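Side-chain contacts in inactivation-no-after-potential D protein (Drosophila melanogaster, PDB 2QKV), which scaffolds a G protein-coupled visual signalling system in the fly, probably binding partner peptides through PDZ domains, of which the fifth is described here: residues Leu24-Asn29 and Asp54-Phe59; Ile31-Ala36 and Leu67-Ser72; Asn60-Glu65 and Tyr73-Gly78; Lys20-Ser25 and Pro44-Lys49. The protein carries 1 engineered substitution. All coordinates share one frame; numbering follows the deposited sequence.

The four contacts lie within one PDZ domain and meet at its curled antiparallel sheet. Contacts 4 and 1 start from the same strand, 24-28: contact 4 runs from the loop before it and its first residue, Leu24, to helix 44-49, contact 1 from the strand itself to strand 55-59. Contacts 2 and 3 both involve helix 69-77, the first with strand 33-38 and the second with segment 60-65. Along the chain contact 2 crosses contact 1, while contact 3 opens after contact 1 has closed. Centres of contacts 1 and 2 are about 5 Å apart, those of contacts 2 and 4 about 17 Å. Strand 24-28 and helix 69-77 border the peptide groove in PDZ domains.

Contact 1: Leu24-Asn29 and Asp54-Phe59; sequences LSLSPN and DIITKF
Ile56 is the meeting point of two leucines from strand 24-28, and its delta methyl does all the touching. Leu24 CD1 lies 4.0 Å from Ile56 CD1, the two side chains crossing at a slant. Leu26 approaches the same methyl at about a right angle, with Leu26 CD2 4.2 Å from Ile56 CD1. Both leucines turn CG away from the carbonyl carbon and then run extended, and Ile56 does likewise (chi1 -59°, chi2 167°), which carries CD1 out from strand 55-59 to its partners. Only van der Waals contact results, and no hydrogen bond joins the two segments. At the far end the Asn29 side chain comes down beside the methyl-bearing branches of Ile55; there Asn29 CA is still 8.9 Å from Ile55 CA.

That spacing follows from the sheet. Strand 33-38 is paired with both partners and lies between them, so Leu24, Leu26 and Ile56 meet over one face of it, while Ile55 points to the other. Ile35 of that middle strand packs on Ile56, and Leu38 on Leu24. From helix 69-77, Phe76 touches both Leu26 and Ile56, and Phe69 also rests on Leu26. Further along strand 55-59, Thr57 and Lys58 together face Glu86 in a classic beta bulge. Leu26 also makes backbone hydrogen bonds to a second subunit, whose Pro92 packs on its side chain, consistent with the neighbour's C-terminal region lying along the groove. This cluster of Leu24, Leu26 and Ile56 beneath the groove is part of the hydrophobic core of the PDZ fold.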
loop_
_atom_site.group_PDB
_atom_site.type_symbol
_atom_site.label_atom_id
_atom_site.label_comp_id
_atom_site.label_asym_id
_atom_site.label_seq_id
_atom_site.Cartn_x
_atom_site.Cartn_y
_atom_site.Cartn_z
ATOM N N LEU A 24 -16.220 -18.658 3.642
ATOM C CA LEU A 24 -14.948 -18.016 3.964
ATOM C C LEU A 24 -15.078 -16.511 4.131
ATOM O O LEU A 24 -15.574 -15.840 3.231
ATOM C CB LEU A 24 -13.937 -18.253 2.841
ATOM C CG LEU A 24 -13.689 -19.665 2.322
ATOM C CD1 LEU A 24 -12.723 -19.606 1.131
ATOM C CD2 LEU A 24 -13.127 -20.509 3.436
ATOM N N SER A 25 -14.625 -15.987 5.267
ATOM C CA SER A 25 -14.618 -14.542 5.503
ATOM C C SER A 25 -13.205 -14.123 5.089
ATOM O O SER A 25 -12.227 -14.657 5.614
ATOM C CB SER A 25 -14.845 -14.229 6.981
ATOM O OG SER A 25 -16.104 -14.725 7.411
ATOM N N LEU A 26 -13.096 -13.182 4.159
ATOM C CA LEU A 26 -11.788 -12.770 3.647
ATOM C C LEU A 26 -11.324 -11.413 4.145
ATOM O O LEU A 26 -12.125 -10.510 4.355
ATOM C CB LEU A 26 -11.818 -12.738 2.117
ATOM C CG LEU A 26 -12.338 -13.982 1.405
ATOM C CD1 LEU A 26 -12.393 -13.702 -0.088
ATOM C CD2 LEU A 26 -11.417 -15.174 1.700
ATOM N N SER A 27 -10.010 -11.283 4.301
ATOM C CA SER A 27 -9.368 -10.054 4.766
ATOM C C SER A 27 -8.292 -9.752 3.722
ATOM O O SER A 27 -7.363 -10.551 3.553
ATOM C CB SER A 27 -8.726 -10.310 6.133
ATOM O OG SER A 27 -8.006 -9.179 6.602
ATOM N N PRO A 28 -8.381 -8.612 3.017
ATOM C CA PRO A 28 -7.356 -8.333 2.006
ATOM C C PRO A 28 -5.996 -7.906 2.534
ATOM O O PRO A 28 -5.891 -7.272 3.580
ATOM C CB PRO A 28 -7.993 -7.231 1.167
ATOM C CG PRO A 28 -8.728 -6.428 2.224
ATOM C CD PRO A 28 -9.361 -7.500 3.087
ATOM N N ASN A 29 -4.958 -8.284 1.803
ATOM C CA ASN A 29 -3.604 -7.876 2.126
ATOM C C ASN A 29 -2.795 -7.836 0.839
ATOM O O ASN A 29 -3.299 -8.203 -0.234
ATOM C CB ASN A 29 -2.972 -8.761 3.225
ATOM C CG ASN A 29 -2.826 -10.209 2.831
ATOM O OD1 ASN A 29 -3.380 -11.104 3.482
ATOM N ND2 ASN A 29 -2.064 -10.459 1.793
ATOM N N ASP A 54 -4.934 -19.072 6.509
ATOM C CA ASP A 54 -4.339 -19.359 5.205
ATOM C C ASP A 54 -4.598 -18.157 4.302
ATOM O O ASP A 54 -5.596 -17.448 4.468
ATOM C CB ASP A 54 -4.956 -20.601 4.564
ATOM C CG ASP A 54 -4.501 -21.898 5.218
ATOM O OD1 ASP A 54 -3.543 -21.867 6.021
ATOM O OD2 ASP A 54 -5.112 -22.945 4.893
ATOM N N ILE A 55 -3.705 -17.925 3.340
ATOM C CA ILE A 55 -3.841 -16.799 2.433
ATOM C C ILE A 55 -4.014 -17.286 1.004
ATOM O O ILE A 55 -3.126 -17.960 0.461
ATOM C CB ILE A 55 -2.599 -15.871 2.478
ATOM C CG1 ILE A 55 -2.343 -15.420 3.917
ATOM C CG2 ILE A 55 -2.827 -14.665 1.568
ATOM C CD1 ILE A 55 -1.125 -14.535 4.069
ATOM N N ILE A 56 -5.163 -16.960 0.414
ATOM C CA ILE A 56 -5.447 -17.342 -0.966
ATOM C C ILE A 56 -4.733 -16.307 -1.836
ATOM O O ILE A 56 -5.006 -15.105 -1.737
ATOM C CB ILE A 56 -6.970 -17.319 -1.222
ATOM C CG1 ILE A 56 -7.657 -18.299 -0.257
ATOM C CG2 ILE A 56 -7.263 -17.688 -2.678
ATOM C CD1 ILE A 56 -9.189 -18.175 -0.175
ATOM N N THR A 57 -3.838 -16.787 -2.702
ATOM C CA THR A 57 -3.024 -15.915 -3.550
ATOM C C THR A 57 -3.355 -15.889 -5.044
ATOM O O THR A 57 -2.865 -15.022 -5.776
ATOM C CB THR A 57 -1.531 -16.264 -3.380
ATOM O OG1 THR A 57 -1.340 -17.651 -3.693
ATOM C CG2 THR A 57 -1.104 -16.031 -1.941
ATOM N N LYS A 58 -4.144 -16.856 -5.503
ATOM C CA LYS A 58 -4.562 -16.894 -6.902
ATOM C C LYS A 58 -5.965 -17.490 -6.935
ATOM O O LYS A 58 -6.253 -18.445 -6.229
ATOM C CB LYS A 58 -3.600 -17.727 -7.763
ATOM C CG LYS A 58 -3.898 -17.609 -9.263
ATOM C CD LYS A 58 -2.804 -18.193 -10.142
ATOM C CE LYS A 58 -1.562 -17.317 -10.115
ATOM N NZ LYS A 58 -0.567 -17.688 -11.170
ATOM N N PHE A 59 -6.846 -16.905 -7.736
ATOM C CA PHE A 59 -8.219 -17.392 -7.806
ATOM C C PHE A 59 -8.598 -17.541 -9.267
ATOM O O PHE A 59 -8.564 -16.572 -10.017
ATOM C CB PHE A 59 -9.180 -16.404 -7.124
ATOM C CG PHE A 59 -10.591 -16.917 -7.024
ATOM C CD1 PHE A 59 -10.971 -17.719 -5.952
ATOM C CD2 PHE A 59 -11.514 -16.664 -8.037
ATOM C CE1 PHE A 59 -12.253 -18.274 -5.879
ATOM C CE2 PHE A 59 -12.807 -17.219 -7.973
ATOM C CZ PHE A 59 -13.170 -18.024 -6.890
#

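Contact 2: Ile31-Ala36 and Leu67-Ser72; sequences IGCTIA and LPFQVS. Engineered in segment 67-72: Ser72 (natural residue Cys).
Cys33 reaches from strand 33-38 to the first turn of helix 69-77, and its sulfur is where the segments meet. Cys33 CA lies 8.0 Å from Ser72 CA, and the cysteine CB leaves toward the helix without yet touching it. The next bond, with SG placed beside the backbone N (chi1 -71°), brings the sulfur to two partners. One is the rim of the Phe69 ring: Cys33 SG lies 3.8 Å from Phe69 CE1 and 4.0 Å from Phe69 CD1. Seen from the ring centroid the sulfur is 86° off the normal, hence almost in the ring plane, and this is an edge-on sulfur-aromatic contact in which the CH rim faces the sulfur.

In a PDZ domain this helix forms one wall of the peptide groove, and Cys33 joins it to strand 33-38, the neighbour of strand 24-28, which forms the other wall. Phe69 swings its ring out with CG anti to the backbone N (chi1 -171°) and also rests on Pro28 of that wall. The second partner is Ser72, engineered in place of the natural cysteine; Cys33 SG is 4.0 Å from Ser72 CB, while Ser72 also packs on Leu64. At the start of the helix Pro68 occupies the N-cap position, and Pro68 O accepts from Val71 N at 2.9 Å and from Ser72 N as well.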
loop_
_atom_site.group_PDB
_atom_site.type_symbol
_atom_site.label_atom_id
_atom_site.label_comp_id
_atom_site.label_asym_id
_atom_site.label_seq_id
_atom_site.Cartn_x
_atom_site.Cartn_y
_atom_site.Cartn_z
ATOM N N ILE A 31 -0.448 -9.662 -0.479
ATOM C CA ILE A 31 -0.219 -10.863 -1.280
ATOM C C ILE A 31 -1.466 -11.668 -1.638
ATOM O O ILE A 31 -1.406 -12.540 -2.491
ATOM C CB ILE A 31 0.828 -11.832 -0.648
ATOM C CG1 ILE A 31 0.245 -12.588 0.534
ATOM C CG2 ILE A 31 2.073 -11.058 -0.235
ATOM C CD1 ILE A 31 1.082 -13.826 0.902
ATOM N N GLY A 32 -2.597 -11.372 -1.013
ATOM C CA GLY A 32 -3.796 -12.123 -1.332
ATOM C C GLY A 32 -4.866 -11.867 -0.303
ATOM O O GLY A 32 -4.892 -10.819 0.341
ATOM N N CYS A 33 -5.744 -12.841 -0.137
ATOM C CA CYS A 33 -6.825 -12.715 0.827
ATOM C C CYS A 33 -6.720 -13.722 1.953
ATOM O O CYS A 33 -6.753 -14.933 1.723
ATOM C CB CYS A 33 -8.175 -12.879 0.138
ATOM S SG CYS A 33 -8.638 -11.495 -0.916
ATOM N N THR A 34 -6.581 -13.226 3.177
ATOM C CA THR A 34 -6.488 -14.101 4.335
ATOM C C THR A 34 -7.864 -14.624 4.696
ATOM O O THR A 34 -8.862 -13.901 4.637
ATOM C CB THR A 34 -5.914 -13.364 5.569
ATOM O OG1 THR A 34 -4.550 -13.015 5.316
ATOM C CG2 THR A 34 -5.978 -14.251 6.821
ATOM N N ILE A 35 -7.914 -15.897 5.055
ATOM C CA ILE A 35 -9.162 -16.484 5.489
ATOM C C ILE A 35 -9.259 -16.088 6.966
ATOM O O ILE A 35 -8.640 -16.703 7.826
ATOM C CB ILE A 35 -9.141 -18.018 5.316
ATOM C CG1 ILE A 35 -9.011 -18.346 3.826
ATOM C CG2 ILE A 35 -10.414 -18.636 5.908
ATOM C CD1 ILE A 35 -8.822 -19.823 3.505
ATOM N N ALA A 36 -10.014 -15.020 7.231
ATOM C CA ALA A 36 -10.195 -14.509 8.591
ATOM C C ALA A 36 -11.049 -15.460 9.422
ATOM O O ALA A 36 -10.928 -15.505 10.651
ATOM C CB ALA A 36 -10.844 -13.125 8.547
ATOM N N LEU A 67 -4.049 -6.622 -5.769
ATOM C CA LEU A 67 -5.362 -6.229 -6.249
ATOM C C LEU A 67 -6.208 -5.564 -5.180
ATOM O O LEU A 67 -6.125 -5.909 -3.997
ATOM C CB LEU A 67 -6.146 -7.449 -6.761
ATOM C CG LEU A 67 -5.645 -8.232 -7.975
ATOM C CD1 LEU A 67 -6.659 -9.341 -8.307
ATOM C CD2 LEU A 67 -5.496 -7.297 -9.175
ATOM N N PRO A 68 -7.022 -4.573 -5.573
ATOM C CA PRO A 68 -7.899 -3.906 -4.604
ATOM C C PRO A 68 -8.887 -4.976 -4.169
ATOM O O PRO A 68 -9.243 -5.844 -4.976
ATOM C CB PRO A 68 -8.614 -2.839 -5.440
ATOM C CG PRO A 68 -7.634 -2.534 -6.528
ATOM C CD PRO A 68 -7.035 -3.877 -6.870
ATOM N N PHE A 69 -9.342 -4.924 -2.925
ATOM C CA PHE A 69 -10.280 -5.940 -2.471
ATOM C C PHE A 69 -11.574 -5.908 -3.284
ATOM O O PHE A 69 -12.215 -6.942 -3.480
ATOM C CB PHE A 69 -10.578 -5.776 -0.976
ATOM C CG PHE A 69 -11.370 -6.909 -0.396
ATOM C CD1 PHE A 69 -10.899 -8.220 -0.488
ATOM C CD2 PHE A 69 -12.587 -6.678 0.222
ATOM C CE1 PHE A 69 -11.636 -9.287 0.027
ATOM C CE2 PHE A 69 -13.331 -7.732 0.739
ATOM C CZ PHE A 69 -12.856 -9.043 0.642
ATOM N N GLN A 70 -11.949 -4.734 -3.777
ATOM C CA GLN A 70 -13.163 -4.659 -4.587
ATOM C C GLN A 70 -13.048 -5.531 -5.855
ATOM O O GLN A 70 -14.057 -5.996 -6.383
ATOM C CB GLN A 70 -13.466 -3.201 -4.948
ATOM C CG GLN A 70 -13.822 -2.324 -3.730
ATOM C CD GLN A 70 -12.633 -1.603 -3.070
ATOM O OE1 GLN A 70 -11.486 -2.076 -3.075
ATOM N NE2 GLN A 70 -12.922 -0.442 -2.472
ATOM N N VAL A 71 -11.822 -5.751 -6.335
ATOM C CA VAL A 71 -11.592 -6.600 -7.506
ATOM C C VAL A 71 -11.515 -8.065 -7.038
ATOM O O VAL A 71 -12.213 -8.935 -7.563
ATOM C CB VAL A 71 -10.258 -6.220 -8.234
ATOM C CG1 VAL A 71 -9.949 -7.234 -9.330
ATOM C CG2 VAL A 71 -10.363 -4.818 -8.828
ATOM N N SER A 72 -10.664 -8.353 -6.054
ATOM C CA SER A 72 -10.565 -9.734 -5.582
ATOM C C SER A 72 -11.915 -10.286 -5.148
ATOM O O SER A 72 -12.291 -11.401 -5.527
ATOM C CB SER A 72 -9.594 -9.847 -4.417
ATOM O OG SER A 72 -8.301 -9.541 -4.867
#

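Contact 3: Asn60-Glu65 and Tyr73-Gly78; sequences NGDALE and YALFKG
Helix 69-77, which borders the peptide groove of a PDZ domain, packs on short strand 62-63 and the loop after it through Leu75 and Phe76, which meet Asp62 and Leu64. One methyl of Leu75 touches both partners, with Leu75 CD1 4.0 Å from Asp62 CB and also 4.0 Å from Leu64 CD2. The leucine pair slide past each other in opposite directions, whereas Asp62 crosses Leu75 at about a right angle and sets a carboxylate oxygen, Asp62 OD2, 3.9 Å from Leu75 CD2.

Leu64 uses its other branch for the aromatic: Leu64 CD1 lies 4.0 Å from Phe76 CE1, close to the ring plane, so the methyl meets an edge and not a face. The CB of Phe76 starts out away from segment 60-65, and only the outer part of the ring comes back to touch it. Phe59 also packs on this ring, the planes of Phe59 and Phe76 meeting at about 30°.

Segment 60-65 itself is anchored elsewhere. Asn60 bonds through OD1 to Ser84 N and through ND2 to Lys82 O, and the backbone of Leu64 is hydrogen-bonded to that of Thr57. Between the segments, by contrast, no hydrogen bond forms. Leu64 and Phe76 are buried, while Asp62 and Leu75 remain partly exposed, so the contact grades from core toward surface: the apolar branches hold by dispersion, and the carboxylate oxygen touches only hydrocarbon here and gains no hydrogen bond from residues 73-78.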
loop_
_atom_site.group_PDB
_atom_site.type_symbol
_atom_site.label_atom_id
_atom_site.label_comp_id
_atom_site.label_asym_id
_atom_site.label_seq_id
_atom_site.Cartn_x
_atom_site.Cartn_y
_atom_site.Cartn_z
ATOM N N ASN A 60 -8.955 -18.761 -9.656
ATOM C CA ASN A 60 -9.315 -19.077 -11.032
ATOM C C ASN A 60 -8.391 -18.440 -12.060
ATOM O O ASN A 60 -8.847 -17.821 -13.026
ATOM C CB ASN A 60 -10.773 -18.692 -11.320
ATOM C CG ASN A 60 -11.764 -19.673 -10.728
ATOM O OD1 ASN A 60 -11.376 -20.680 -10.141
ATOM N ND2 ASN A 60 -13.055 -19.391 -10.887
ATOM N N GLY A 61 -7.089 -18.580 -11.827
ATOM C CA GLY A 61 -6.091 -18.066 -12.748
ATOM C C GLY A 61 -5.608 -16.644 -12.546
ATOM O O GLY A 61 -4.578 -16.266 -13.105
ATOM N N ASP A 62 -6.333 -15.847 -11.766
ATOM C CA ASP A 62 -5.916 -14.470 -11.539
ATOM C C ASP A 62 -5.116 -14.321 -10.253
ATOM O O ASP A 62 -5.607 -14.656 -9.174
ATOM C CB ASP A 62 -7.135 -13.542 -11.480
ATOM C CG ASP A 62 -7.756 -13.303 -12.841
ATOM O OD1 ASP A 62 -7.004 -13.011 -13.795
ATOM O OD2 ASP A 62 -8.994 -13.387 -12.952
ATOM N N ALA A 63 -3.889 -13.819 -10.378
ATOM C CA ALA A 63 -3.043 -13.587 -9.211
ATOM C C ALA A 63 -3.692 -12.475 -8.391
ATOM O O ALA A 63 -4.114 -11.458 -8.947
ATOM C CB ALA A 63 -1.642 -13.172 -9.652
ATOM N N LEU A 64 -3.780 -12.670 -7.075
ATOM C CA LEU A 64 -4.411 -11.681 -6.210
ATOM C C LEU A 64 -3.463 -10.652 -5.609
ATOM O O LEU A 64 -3.915 -9.668 -5.026
ATOM C CB LEU A 64 -5.185 -12.380 -5.080
ATOM C CG LEU A 64 -6.265 -13.395 -5.484
ATOM C CD1 LEU A 64 -6.970 -13.903 -4.232
ATOM C CD2 LEU A 64 -7.271 -12.753 -6.426
ATOM N N GLU A 65 -2.157 -10.860 -5.743
ATOM C CA GLU A 65 -1.222 -9.889 -5.178
ATOM C C GLU A 65 -1.473 -8.480 -5.712
ATOM O O GLU A 65 -1.638 -8.278 -6.919
ATOM C CB GLU A 65 0.234 -10.298 -5.456
ATOM C CG GLU A 65 0.531 -10.591 -6.894
ATOM C CD GLU A 65 0.558 -12.082 -7.185
ATOM O OE1 GLU A 65 -0.317 -12.822 -6.666
ATOM O OE2 GLU A 65 1.457 -12.507 -7.938
ATOM N N TYR A 73 -12.652 -9.512 -4.357
ATOM C CA TYR A 73 -13.952 -9.976 -3.892
ATOM C C TYR A 73 -14.881 -10.272 -5.077
ATOM O O TYR A 73 -15.607 -11.267 -5.055
ATOM C CB TYR A 73 -14.580 -8.925 -2.970
ATOM C CG TYR A 73 -15.985 -9.244 -2.514
ATOM C CD1 TYR A 73 -16.229 -9.841 -1.278
ATOM C CD2 TYR A 73 -17.073 -8.933 -3.323
ATOM C CE1 TYR A 73 -17.550 -10.113 -0.851
ATOM C CE2 TYR A 73 -18.367 -9.199 -2.922
ATOM C CZ TYR A 73 -18.605 -9.782 -1.695
ATOM O OH TYR A 73 -19.905 -10.044 -1.336
ATOM N N ALA A 74 -14.858 -9.404 -6.091
ATOM C CA ALA A 74 -15.691 -9.588 -7.277
ATOM C C ALA A 74 -15.369 -10.908 -7.957
ATOM O O ALA A 74 -16.263 -11.583 -8.459
ATOM C CB ALA A 74 -15.492 -8.422 -8.254
ATOM N N LEU A 75 -14.093 -11.281 -7.969
ATOM C CA LEU A 75 -13.692 -12.536 -8.603
ATOM C C LEU A 75 -14.302 -13.724 -7.854
ATOM O O LEU A 75 -14.857 -14.654 -8.468
ATOM C CB LEU A 75 -12.162 -12.662 -8.616
ATOM C CG LEU A 75 -11.423 -11.578 -9.401
ATOM C CD1 LEU A 75 -9.924 -11.763 -9.249
ATOM C CD2 LEU A 75 -11.817 -11.648 -10.868
ATOM N N PHE A 76 -14.204 -13.702 -6.525
ATOM C CA PHE A 76 -14.783 -14.778 -5.724
ATOM C C PHE A 76 -16.302 -14.830 -5.929
ATOM O O PHE A 76 -16.883 -15.899 -6.152
ATOM C CB PHE A 76 -14.530 -14.558 -4.228
ATOM C CG PHE A 76 -13.167 -14.996 -3.737
ATOM C CD1 PHE A 76 -12.050 -14.191 -3.906
ATOM C CD2 PHE A 76 -13.026 -16.205 -3.066
ATOM C CE1 PHE A 76 -10.796 -14.586 -3.407
ATOM C CE2 PHE A 76 -11.798 -16.614 -2.563
ATOM C CZ PHE A 76 -10.669 -15.798 -2.734
ATOM N N LYS A 77 -16.945 -13.671 -5.843
ATOM C CA LYS A 77 -18.397 -13.601 -5.968
ATOM C C LYS A 77 -18.899 -14.046 -7.336
ATOM O O LYS A 77 -20.003 -14.574 -7.452
ATOM C CB LYS A 77 -18.876 -12.175 -5.680
ATOM C CG LYS A 77 -20.358 -12.049 -5.325
ATOM C CD LYS A 77 -20.612 -12.455 -3.878
ATOM C CE LYS A 77 -22.017 -12.095 -3.433
ATOM N NZ LYS A 77 -22.214 -12.339 -1.975
ATOM N N GLY A 78 -18.081 -13.849 -8.361
ATOM C CA GLY A 78 -18.474 -14.209 -9.712
ATOM C C GLY A 78 -18.317 -15.670 -10.098
ATOM O O GLY A 78 -18.710 -16.061 -11.200
#

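Contact 4: Lys20-Ser25 and Pro44-Lys49; sequences KELGLS and PEIDSK
Leu22 and Ile46 stand closest across this contact, 8.3 Å apart between Leu22 CA and Ile46 CA, where an irregular turn faces one side of helix 44-49. Glu21-Leu22-Gly23-Leu24 probably corresponds to the GLGF carboxylate-binding loop of PDZ domains, and Gly23 has a positive phi (79°) that favours glycine. Pro92, the last modelled residue of a second subunit, packs on Leu22.

Ile46 carries the contact from the helix. Its CG1 branch is extended and directs the delta methyl to the loop backbone, so that Ile46 CD1 approaches Leu22 O at 3.4 Å. Alongside, Leu22 CD2 is a looser 4.4 Å from Ile46 CD1. The other branch serves Leu24, with Leu24 CD2 4.2 Å from Ile46 CG2. Leu14 and Leu38 also pack on Ile46, which is thereby buried between helix and sheet.

On the helix, Pro44 O is gripped twice. Ser48 N is 2.9 Å from Pro44 O, and Ser48 OG donates from the opposite face of the carbonyl plane, 3.1 Å from Pro44 O and tilted 28° from that plane.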
loop_
_atom_site.group_PDB
_atom_site.type_symbol
_atom_site.label_atom_id
_atom_site.label_comp_id
_atom_site.label_asym_id
_atom_site.label_seq_id
_atom_site.Cartn_x
_atom_site.Cartn_y
_atom_site.Cartn_z
ATOM N N LYS A 20 -24.973 -23.255 -1.469
ATOM C CA LYS A 20 -23.903 -23.671 -0.573
ATOM C C LYS A 20 -22.749 -22.674 -0.652
ATOM O O LYS A 20 -21.910 -22.755 -1.549
ATOM C CB LYS A 20 -23.422 -25.079 -0.940
ATOM C CG LYS A 20 -22.403 -25.648 0.034
ATOM C CD LYS A 20 -22.705 -27.093 0.389
ATOM C CE LYS A 20 -24.010 -27.202 1.162
ATOM N NZ LYS A 20 -24.308 -28.605 1.560
ATOM N N GLU A 21 -22.724 -21.730 0.290
ATOM C CA GLU A 21 -21.686 -20.697 0.345
ATOM C C GLU A 21 -20.327 -21.325 0.616
ATOM O O GLU A 21 -20.236 -22.371 1.252
ATOM C CB GLU A 21 -21.933 -19.711 1.491
ATOM C CG GLU A 21 -23.339 -19.191 1.667
ATOM C CD GLU A 21 -23.582 -18.761 3.102
ATOM O OE1 GLU A 21 -22.812 -17.917 3.613
ATOM O OE2 GLU A 21 -24.532 -19.273 3.727
ATOM N N LEU A 22 -19.272 -20.662 0.160
ATOM C CA LEU A 22 -17.922 -21.151 0.401
ATOM C C LEU A 22 -17.671 -21.152 1.902
ATOM O O LEU A 22 -16.929 -21.992 2.419
ATOM C CB LEU A 22 -16.896 -20.247 -0.279
ATOM C CG LEU A 22 -16.818 -20.243 -1.801
ATOM C CD1 LEU A 22 -15.747 -19.246 -2.225
ATOM C CD2 LEU A 22 -16.475 -21.635 -2.313
ATOM N N GLY A 23 -18.279 -20.194 2.599
ATOM C CA GLY A 23 -18.120 -20.105 4.039
ATOM C C GLY A 23 -16.817 -19.480 4.497
ATOM O O GLY A 23 -16.367 -19.732 5.613
ATOM N N LEU A 24 -16.220 -18.658 3.642
ATOM C CA LEU A 24 -14.948 -18.016 3.964
ATOM C C LEU A 24 -15.078 -16.511 4.131
ATOM O O LEU A 24 -15.574 -15.840 3.231
ATOM C CB LEU A 24 -13.937 -18.253 2.841
ATOM C CG LEU A 24 -13.689 -19.665 2.322
ATOM C CD1 LEU A 24 -12.723 -19.606 1.131
ATOM C CD2 LEU A 24 -13.127 -20.509 3.436
ATOM N N SER A 25 -14.625 -15.987 5.267
ATOM C CA SER A 25 -14.618 -14.542 5.503
ATOM C C SER A 25 -13.205 -14.123 5.089
ATOM O O SER A 25 -12.227 -14.657 5.614
ATOM C CB SER A 25 -14.845 -14.229 6.981
ATOM O OG SER A 25 -16.104 -14.725 7.411
ATOM N N PRO A 44 -15.859 -30.443 1.094
ATOM C CA PRO A 44 -14.830 -31.379 1.547
ATOM C C PRO A 44 -13.409 -30.875 1.310
ATOM O O PRO A 44 -12.552 -31.027 2.176
ATOM C CB PRO A 44 -15.140 -32.640 0.745
ATOM C CG PRO A 44 -16.638 -32.584 0.628
ATOM C CD PRO A 44 -16.870 -31.133 0.271
ATOM N N GLU A 45 -13.167 -30.273 0.147
ATOM C CA GLU A 45 -11.834 -29.760 -0.168
ATOM C C GLU A 45 -11.414 -28.628 0.772
ATOM O O GLU A 45 -10.240 -28.504 1.121
ATOM C CB GLU A 45 -11.762 -29.295 -1.631
ATOM C CG GLU A 45 -13.070 -28.771 -2.203
ATOM C CD GLU A 45 -13.971 -29.874 -2.748
ATOM O OE1 GLU A 45 -13.658 -30.440 -3.822
ATOM O OE2 GLU A 45 -14.991 -30.181 -2.095
ATOM N N ILE A 46 -12.362 -27.796 1.194
ATOM C CA ILE A 46 -12.030 -26.719 2.114
ATOM C C ILE A 46 -11.736 -27.334 3.479
ATOM O O ILE A 46 -10.737 -27.008 4.124
ATOM C CB ILE A 46 -13.198 -25.696 2.237
ATOM C CG1 ILE A 46 -13.386 -24.966 0.906
ATOM C CG2 ILE A 46 -12.927 -24.714 3.368
ATOM C CD1 ILE A 46 -14.486 -23.866 0.958
ATOM N N ASP A 47 -12.593 -28.249 3.918
ATOM C CA ASP A 47 -12.386 -28.873 5.215
ATOM C C ASP A 47 -11.063 -29.621 5.292
ATOM O O ASP A 47 -10.388 -29.595 6.321
ATOM C CB ASP A 47 -13.528 -29.845 5.542
ATOM C CG ASP A 47 -14.829 -29.135 5.842
ATOM O OD1 ASP A 47 -14.797 -27.921 6.142
ATOM O OD2 ASP A 47 -15.884 -29.800 5.796
ATOM N N SER A 48 -10.687 -30.279 4.200
ATOM C CA SER A 48 -9.450 -31.051 4.209
ATOM C C SER A 48 -8.172 -30.251 3.979
ATOM O O SER A 48 -7.119 -30.609 4.512
ATOM C CB SER A 48 -9.524 -32.187 3.183
ATOM O OG SER A 48 -9.527 -31.705 1.848
ATOM N N LYS A 49 -8.254 -29.165 3.217
ATOM C CA LYS A 49 -7.042 -28.394 2.911
ATOM C C LYS A 49 -6.880 -26.981 3.460
ATOM O O LYS A 49 -5.765 -26.459 3.472
ATOM C CB LYS A 49 -6.844 -28.307 1.398
ATOM C CG LYS A 49 -6.774 -29.635 0.665
ATOM C CD LYS A 49 -6.536 -29.389 -0.811
ATOM C CE LYS A 49 -6.471 -30.681 -1.603
ATOM N NZ LYS A 49 -6.230 -30.400 -3.052
#